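Local structure of probable sugar kinase (Clostridium perfringens, 3KZH) at residues A[147-150]-A[151-155]; A[166-169]-A[170-174]; A[186-190]-A[191-195]. The protein probably acts as a carbohydrate kinase of the pfkB family in the ribokinase clan, with its physiological sugar not established. All blocks are in the same frame, centred on the assembly; numbering follows the deposited sequence.

Interaction 1. Residues A[147-150]-A[151-155]; sequences PEIM and EYLLK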
loop_
_atom_site.group_PDB
_atom_site.type_symbol
_atom_site.label_atom_id
_atom_site.label_comp_id
_atom_site.label_asym_id
_atom_site.label_seq_id
_atom_site.Cartn_x
_atom_site.Cartn_y
_atom_site.Cartn_z
ATOM N N PRO A 147 23.584 15.497 -7.077
ATOM C CA PRO A 147 24.555 16.245 -7.895
ATOM C C PRO A 147 25.724 15.429 -8.466
ATOM O O PRO A 147 26.169 15.689 -9.586
ATOM C CB PRO A 147 25.053 17.321 -6.925
ATOM C CG PRO A 147 23.874 17.552 -6.050
ATOM C CD PRO A 147 23.444 16.147 -5.757
ATOM N N GLU A 148 26.196 14.448 -7.691
ATOM C CA GLU A 148 27.312 13.568 -8.065
ATOM C C GLU A 148 26.942 12.663 -9.243
ATOM O O GLU A 148 27.736 12.490 -10.173
ATOM C CB GLU A 148 27.732 12.715 -6.857
ATOM C CG GLU A 148 29.047 11.937 -7.019
ATOM C CD GLU A 148 29.142 10.706 -6.117
ATOM O OE1 GLU A 148 29.794 9.723 -6.530
ATOM O OE2 GLU A 148 28.567 10.716 -5.000
ATOM N N ILE A 149 25.733 12.098 -9.191
ATOM C CA ILE A 149 25.224 11.228 -10.253
ATOM C C ILE A 149 24.821 12.035 -11.485
ATOM O O ILE A 149 25.015 11.568 -12.605
ATOM C CB ILE A 149 24.115 10.261 -9.718
ATOM C CG1 ILE A 149 24.812 9.115 -8.979
ATOM C CG2 ILE A 149 23.216 9.685 -10.845
ATOM C CD1 ILE A 149 24.001 8.487 -7.906
HETATM N N MSE A 150 24.351 13.269 -11.270
HETATM C CA MSE A 150 23.976 14.175 -12.355
HETATM C C MSE A 150 25.236 14.445 -13.176
HETATM O O MSE A 150 25.229 14.213 -14.381
HETATM C CB MSE A 150 23.388 15.497 -11.817
HETATM C CG MSE A 150 22.997 16.537 -12.902
HETATM SE SE MSE A 150 22.455 18.291 -12.261
HETATM C CE MSE A 150 20.787 17.749 -11.469
ATOM N N GLU A 151 26.338 14.779 -12.488
ATOM C CA GLU A 151 27.642 15.051 -13.119
ATOM C C GLU A 151 28.117 13.856 -13.938
ATOM O O GLU A 151 28.566 14.031 -15.072
ATOM C CB GLU A 151 28.701 15.417 -12.077
ATOM C CG GLU A 151 30.106 15.719 -12.650
ATOM C CD GLU A 151 30.992 16.480 -11.690
ATOM O OE1 GLU A 151 30.844 16.302 -10.460
ATOM O OE2 GLU A 151 31.830 17.273 -12.167
ATOM N N TYR A 152 27.940 12.652 -13.388
ATOM C CA TYR A 152 28.315 11.422 -14.081
ATOM C C TYR A 152 27.460 11.263 -15.343
ATOM O O TYR A 152 27.988 10.940 -16.403
ATOM C CB TYR A 152 28.165 10.196 -13.163
ATOM C CG TYR A 152 28.702 8.914 -13.771
ATOM C CD1 TYR A 152 30.085 8.631 -13.770
ATOM C CD2 TYR A 152 27.832 7.987 -14.390
ATOM C CE1 TYR A 152 30.590 7.449 -14.374
ATOM C CE2 TYR A 152 28.324 6.810 -14.996
ATOM C CZ TYR A 152 29.699 6.548 -14.980
ATOM O OH TYR A 152 30.161 5.381 -15.536
ATOM N N LEU A 153 26.159 11.546 -15.232
ATOM C CA LEU A 153 25.243 11.437 -16.368
ATOM C C LEU A 153 25.521 12.465 -17.456
ATOM O O LEU A 153 25.514 12.120 -18.638
ATOM C CB LEU A 153 23.777 11.521 -15.918
ATOM C CG LEU A 153 23.271 10.378 -15.045
ATOM C CD1 LEU A 153 21.900 10.685 -14.537
ATOM C CD2 LEU A 153 23.278 9.085 -15.795
ATOM N N LEU A 154 25.825 13.698 -17.041
ATOM C CA LEU A 154 26.137 14.800 -17.953
ATOM C C LEU A 154 27.439 14.542 -18.705
ATOM O O LEU A 154 27.452 14.546 -19.929
ATOM C CB LEU A 154 26.212 16.134 -17.193
ATOM C CG LEU A 154 24.947 16.714 -16.550
ATOM C CD1 LEU A 154 25.317 17.939 -15.764
ATOM C CD2 LEU A 154 23.867 17.047 -17.577
ATOM N N LYS A 155 28.496 14.211 -17.962
ATOM C CA LYS A 155 29.833 13.918 -18.504
ATOM C C LYS A 155 29.782 12.781 -19.534
ATOM O O LYS A 155 30.309 12.913 -20.644
ATOM C CB LYS A 155 30.765 13.545 -17.336
ATOM C CG LYS A 155 32.207 13.173 -17.650
ATOM C CD LYS A 155 32.921 12.852 -16.337
ATOM C CE LYS A 155 34.355 12.376 -16.529
ATOM N NZ LYS A 155 34.959 11.985 -15.215
#
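Selenomethionine Met150 and Leu154 touch one turn apart on helix 147-157. Their side chains lie side by side and point the same way. CG of Met150 is 3.9 Å from CD1 of Leu154. A chi1 of 178° sets that CG beside the carbonyl carbon of Met150, where it meets the leucine methyl. The second apolar pair is Ile149 and Leu153, again alongside each other, with Ile149 CG2 4.0 Å from Leu153 CD1. The backbone sets both spacings. Leu154 N donates a hydrogen bond to Met150 O over 2.8 Å, and Leu153 N donates one to Ile149 O over 2.9 Å. Glu151 N and Tyr152 N bond in the same i to i+4 way to Pro147 O and Glu148 O. Around this turn, Met150 and Leu153 rest on Leu142 of strand 139-143, and Leu153 and Leu154 rest on Phe163 of strand 162-166. Ile149, Tyr152 and Leu153 lean on helix 124-129, where Leu153 meets Ile127 and Tyr152 OH bonds to Asp128. Helix 147-157 is the crossover of the beta-alpha-beta unit made with those two strands. Toward the sheet the contact is apolar, so van der Waals packing holds that face, while main-chain bonds fix the turn.

Interaction 2. Residues A[166-169]-A[170-174]; sequences DPVS and AEKAS. With BGC (beta-D-glucopyranose), chain C.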
loop_
_atom_site.group_PDB
_atom_site.type_symbol
_atom_site.label_atom_id
_atom_site.label_comp_id
_atom_site.label_asym_id
_atom_site.label_seq_id
_atom_site.Cartn_x
_atom_site.Cartn_y
_atom_site.Cartn_z
ATOM N N ASP A 166 14.709 20.183 -13.706
ATOM C CA ASP A 166 13.618 20.653 -12.852
ATOM C C ASP A 166 14.397 20.880 -11.530
ATOM O O ASP A 166 14.653 19.927 -10.800
ATOM C CB ASP A 166 12.545 19.561 -12.678
ATOM C CG ASP A 166 11.294 20.056 -11.929
ATOM O OD1 ASP A 166 11.409 20.959 -11.076
ATOM O OD2 ASP A 166 10.181 19.543 -12.198
ATOM N N PRO A 167 14.784 22.138 -11.211
ATOM C CA PRO A 167 15.539 22.451 -9.985
ATOM C C PRO A 167 14.957 22.146 -8.601
ATOM O O PRO A 167 15.697 22.219 -7.624
ATOM C CB PRO A 167 15.852 23.948 -10.133
ATOM C CG PRO A 167 15.832 24.167 -11.596
ATOM C CD PRO A 167 14.629 23.360 -12.015
ATOM N N VAL A 168 13.666 21.804 -8.518
ATOM C CA VAL A 168 12.952 21.472 -7.256
ATOM C C VAL A 168 12.830 22.615 -6.205
ATOM O O VAL A 168 11.721 22.917 -5.747
ATOM C CB VAL A 168 13.465 20.115 -6.622
ATOM C CG1 VAL A 168 12.698 19.755 -5.348
ATOM C CG2 VAL A 168 13.306 18.983 -7.630
ATOM N N SER A 169 13.958 23.218 -5.828
ATOM C CA SER A 169 14.006 24.318 -4.859
ATOM C C SER A 169 15.230 25.191 -5.114
ATOM O O SER A 169 16.154 24.779 -5.817
ATOM C CB SER A 169 14.048 23.787 -3.414
ATOM O OG SER A 169 15.329 23.280 -3.067
ATOM N N ALA A 170 15.224 26.393 -4.528
ATOM C CA ALA A 170 16.330 27.359 -4.638
ATOM C C ALA A 170 17.603 26.866 -3.950
ATOM O O ALA A 170 18.717 27.111 -4.426
ATOM C CB ALA A 170 15.916 28.674 -4.050
ATOM N N GLU A 171 17.409 26.148 -2.842
ATOM C CA GLU A 171 18.485 25.577 -2.041
ATOM C C GLU A 171 19.162 24.471 -2.845
ATOM O O GLU A 171 20.379 24.455 -2.960
ATOM C CB GLU A 171 17.914 25.030 -0.722
ATOM C CG GLU A 171 18.929 24.771 0.404
ATOM C CD GLU A 171 19.548 23.376 0.370
ATOM O OE1 GLU A 171 18.791 22.381 0.299
ATOM O OE2 GLU A 171 20.797 23.283 0.408
ATOM N N LYS A 172 18.361 23.580 -3.427
ATOM C CA LYS A 172 18.861 22.472 -4.237
ATOM C C LYS A 172 19.508 22.938 -5.540
ATOM O O LYS A 172 20.369 22.248 -6.081
ATOM C CB LYS A 172 17.726 21.494 -4.542
ATOM C CG LYS A 172 17.509 20.422 -3.491
ATOM C CD LYS A 172 16.048 20.028 -3.442
ATOM C CE LYS A 172 15.806 18.748 -2.664
ATOM N NZ LYS A 172 16.264 17.548 -3.416
ATOM N N ALA A 173 19.124 24.135 -5.994
ATOM C CA ALA A 173 19.630 24.752 -7.229
ATOM C C ALA A 173 21.065 25.280 -7.157
ATOM O O ALA A 173 21.769 25.297 -8.169
ATOM C CB ALA A 173 18.685 25.862 -7.689
ATOM N N SER A 174 21.494 25.693 -5.964
ATOM C CA SER A 174 22.851 26.214 -5.742
ATOM C C SER A 174 23.914 25.123 -5.826
ATOM O O SER A 174 25.071 25.398 -6.150
ATOM C CB SER A 174 22.945 26.947 -4.395
ATOM O OG SER A 174 22.579 26.116 -3.307
HETATM C C2 BGC C . 9.459 24.393 -8.356
HETATM C C3 BGC C . 7.972 24.735 -8.678
HETATM C C4 BGC C . 8.052 25.473 -10.080
HETATM C C5 BGC C . 8.720 24.576 -11.206
HETATM C C6 BGC C . 8.849 25.212 -12.531
HETATM C C1 BGC C . 9.990 23.476 -9.455
HETATM O O1 BGC C . 11.166 23.176 -9.190
HETATM O O2 BGC C . 9.499 23.770 -7.252
HETATM O O3 BGC C . 7.640 25.552 -7.746
HETATM O O4 BGC C . 6.829 25.826 -10.417
HETATM O O5 BGC C . 10.000 24.168 -10.785
#
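Ser169 is the N-cap of the short helix 170-174, and Lys172 is the residue it grips. The loop 166-169 follows strand 162-166 of the central sheet and lines the glucose pocket. The tight part is at the cap. Ser169 OG accepts from Lys172 N at 3.1 Å, with a fairly straight N-H...O angle of 164°. OG can do this because it sits between the backbone N and the carbonyl carbon (chi1 76°), which turns it to the first turn of the helix. The same oxygen lies against the lysine chain, 3.3 Å from Lys172 CB. Ser169 O also takes a weak bond from Ala173 N. Lys172 then crosses Val168 at a slant, its CD 3.9 Å from Val168 CG1. Its bent chain ends in a salt bridge from NZ to Asp145. Pro167 CB meets Ala173 CB at 4.2 Å, a lighter touch between buried residues. Pro167 also packs on Pro188, just ahead of helix 190-197.

The far side is looser. Glu171 and Ser174 are exposed, and the backbone bonds within 170-174 are long and weak. Glu171 turns its carboxylate to Trp175, and Ser174 OG bonds back to Glu171 O.

On the sugar side, Asp166 OD1 is 2.9 Å from O1 of the beta-D-glucopyranose. The main chain holds the sugar directly: its hydroxyl O2 donates to Val168 O at 2.8 Å.

Interaction 3. Residues A[186-190]-A[191-195]; sequences IKPNR and HEAEI. With BGC (beta-D-glucopyranose), chain C.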
loop_
_atom_site.group_PDB
_atom_site.type_symbol
_atom_site.label_atom_id
_atom_site.label_comp_id
_atom_site.label_asym_id
_atom_site.label_seq_id
_atom_site.Cartn_x
_atom_site.Cartn_y
_atom_site.Cartn_z
ATOM N N ILE A 186 16.472 24.064 -19.127
ATOM C CA ILE A 186 16.357 24.255 -17.687
ATOM C C ILE A 186 14.957 24.860 -17.492
ATOM O O ILE A 186 14.440 25.554 -18.364
ATOM C CB ILE A 186 17.501 25.133 -17.055
ATOM C CG1 ILE A 186 17.593 26.519 -17.694
ATOM C CG2 ILE A 186 18.838 24.389 -17.119
ATOM C CD1 ILE A 186 18.246 27.533 -16.802
ATOM N N LYS A 187 14.328 24.563 -16.351
ATOM C CA LYS A 187 12.998 25.048 -16.065
ATOM C C LYS A 187 12.911 25.582 -14.584
ATOM O O LYS A 187 12.325 24.915 -13.686
ATOM C CB LYS A 187 11.936 23.974 -16.333
ATOM C CG LYS A 187 10.551 24.572 -16.749
ATOM C CD LYS A 187 9.682 24.958 -15.606
ATOM C CE LYS A 187 9.396 23.821 -14.650
ATOM N NZ LYS A 187 9.498 24.206 -13.284
ATOM N N PRO A 188 13.502 26.758 -14.330
ATOM C CA PRO A 188 13.403 27.251 -12.963
ATOM C C PRO A 188 12.286 28.260 -12.738
ATOM O O PRO A 188 11.633 28.665 -13.685
ATOM C CB PRO A 188 14.780 27.899 -12.762
ATOM C CG PRO A 188 15.061 28.479 -14.088
ATOM C CD PRO A 188 14.663 27.377 -15.001
ATOM N N ASN A 189 12.003 28.574 -11.474
ATOM C CA ASN A 189 11.030 29.619 -11.201
ATOM C C ASN A 189 11.850 30.906 -11.017
ATOM O O ASN A 189 13.076 30.872 -11.181
ATOM C CB ASN A 189 10.065 29.291 -10.040
ATOM C CG ASN A 189 10.744 29.133 -8.685
ATOM O OD1 ASN A 189 11.929 29.398 -8.511
ATOM N ND2 ASN A 189 9.964 28.717 -7.706
ATOM N N ARG A 190 11.202 32.018 -10.682
ATOM C CA ARG A 190 11.907 33.295 -10.503
ATOM C C ARG A 190 13.116 33.204 -9.559
ATOM O O ARG A 190 14.244 33.435 -10.001
ATOM C CB ARG A 190 10.942 34.395 -10.055
ATOM C CG ARG A 190 11.552 35.797 -10.074
ATOM C CD ARG A 190 10.615 36.848 -9.507
ATOM N NE ARG A 190 9.445 37.059 -10.357
ATOM C CZ ARG A 190 9.282 38.087 -11.191
ATOM N NH1 ARG A 190 10.218 39.026 -11.307
ATOM N NH2 ARG A 190 8.163 38.186 -11.899
ATOM N N HIS A 191 12.887 32.722 -8.332
ATOM C CA HIS A 191 13.935 32.591 -7.315
ATOM C C HIS A 191 15.046 31.592 -7.654
ATOM O O HIS A 191 16.213 31.884 -7.425
ATOM C CB HIS A 191 13.330 32.294 -5.934
ATOM C CG HIS A 191 14.199 32.726 -4.789
ATOM N ND1 HIS A 191 14.623 34.029 -4.626
ATOM C CD2 HIS A 191 14.752 32.025 -3.772
ATOM C CE1 HIS A 191 15.402 34.109 -3.562
ATOM N NE2 HIS A 191 15.497 32.907 -3.025
ATOM N N GLU A 192 14.688 30.453 -8.247
ATOM C CA GLU A 192 15.665 29.425 -8.639
ATOM C C GLU A 192 16.556 29.932 -9.778
ATOM O O GLU A 192 17.726 29.564 -9.861
ATOM C CB GLU A 192 14.970 28.130 -9.065
ATOM C CG GLU A 192 14.235 27.379 -7.965
ATOM C CD GLU A 192 13.270 26.308 -8.484
ATOM O OE1 GLU A 192 13.262 25.998 -9.695
ATOM O OE2 GLU A 192 12.492 25.779 -7.668
ATOM N N ALA A 193 15.999 30.806 -10.622
ATOM C CA ALA A 193 16.718 31.412 -11.749
ATOM C C ALA A 193 17.703 32.475 -11.266
ATOM O O ALA A 193 18.729 32.696 -11.903
ATOM C CB ALA A 193 15.739 32.022 -12.738
ATOM N N GLU A 194 17.377 33.119 -10.140
ATOM C CA GLU A 194 18.230 34.136 -9.523
ATOM C C GLU A 194 19.481 33.484 -8.943
ATOM O O GLU A 194 20.589 34.009 -9.090
ATOM C CB GLU A 194 17.483 34.867 -8.408
ATOM C CG GLU A 194 16.330 35.700 -8.902
ATOM C CD GLU A 194 15.571 36.390 -7.799
ATOM O OE1 GLU A 194 15.364 37.617 -7.915
ATOM O OE2 GLU A 194 15.172 35.709 -6.829
ATOM N N ILE A 195 19.283 32.304 -8.350
ATOM C CA ILE A 195 20.349 31.514 -7.740
ATOM C C ILE A 195 21.300 31.009 -8.824
ATOM O O ILE A 195 22.522 31.152 -8.695
ATOM C CB ILE A 195 19.787 30.288 -6.939
ATOM C CG1 ILE A 195 18.716 30.715 -5.924
ATOM C CG2 ILE A 195 20.903 29.554 -6.229
ATOM C CD1 ILE A 195 19.142 31.721 -4.865
HETATM C C2 BGC C . 9.459 24.393 -8.356
HETATM C C3 BGC C . 7.972 24.735 -8.678
HETATM C C4 BGC C . 8.052 25.473 -10.080
HETATM C C5 BGC C . 8.720 24.576 -11.206
HETATM C C6 BGC C . 8.849 25.212 -12.531
HETATM C C1 BGC C . 9.990 23.476 -9.455
HETATM O O1 BGC C . 11.166 23.176 -9.190
HETATM O O2 BGC C . 9.499 23.770 -7.252
HETATM O O3 BGC C . 7.640 25.552 -7.746
HETATM O O4 BGC C . 6.829 25.826 -10.417
HETATM O O5 BGC C . 10.000 24.168 -10.785
HETATM O O HOH W 1 11.793 27.527 -5.172
#
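A capping box starts helix 190-197 and forms part of the glucose pocket. Asn189 OD1 accepts from Glu192 N at 3.0 Å, and the donor lies nearly along the side-chain C=O axis. In return, Asn189 N gives a weak bond to Glu192 OE1 at 3.4 Å. The two side chains cross at about a right angle, their amide and carboxylate planes 38° apart. With chi1 at 63°, the Asn189 amide turns in over the first helix turn, which brings OD1 to Glu192 N. Pro188 packs beside the box, its CG 3.9 Å from Ala193 CB. Ala193 N also bonds to Asn189 O. Within the first turn, His191 ND1 donates to Glu194 OE2 at 2.8 Å. The other carboxylate oxygen of Glu194 bonds to Ile201 N. A water accepts a weak hydrogen bond from Asn189 ND2 and donates one to Glu192 OE2. Glu192 OE2 also lies 3.3 Å from sugar O1. Lys187 folds its bent chain into the pocket, and its NZ is joined covalently to C6 of the sugar at 1.4 Å. The glucose is thus carried on a modified lysine, and the Glu192 carboxylate lies between the helix cap and the sugar.

In the fold
The three contacts follow one another along the chain, in the part of the fold built round parallel strands 139-143, 162-166 and 185-186. Interactions 2 and 3 are neighbours, with centres about 8 Å apart. They touch directly: Pro167 CD is 3.2 Å from Lys187 O, and Pro167 CB is 3.3 Å from Glu192 OE1. Both reach the same glucose, so two successive strand ends and the helix starts after them form one wall of its pocket. Interaction 1 stands further off. Its centre is about 16 Å from that of interaction 2 and about 20 Å from that of interaction 3. The nearest atoms of the Met150 side chain and the sugar are about 11 Å apart.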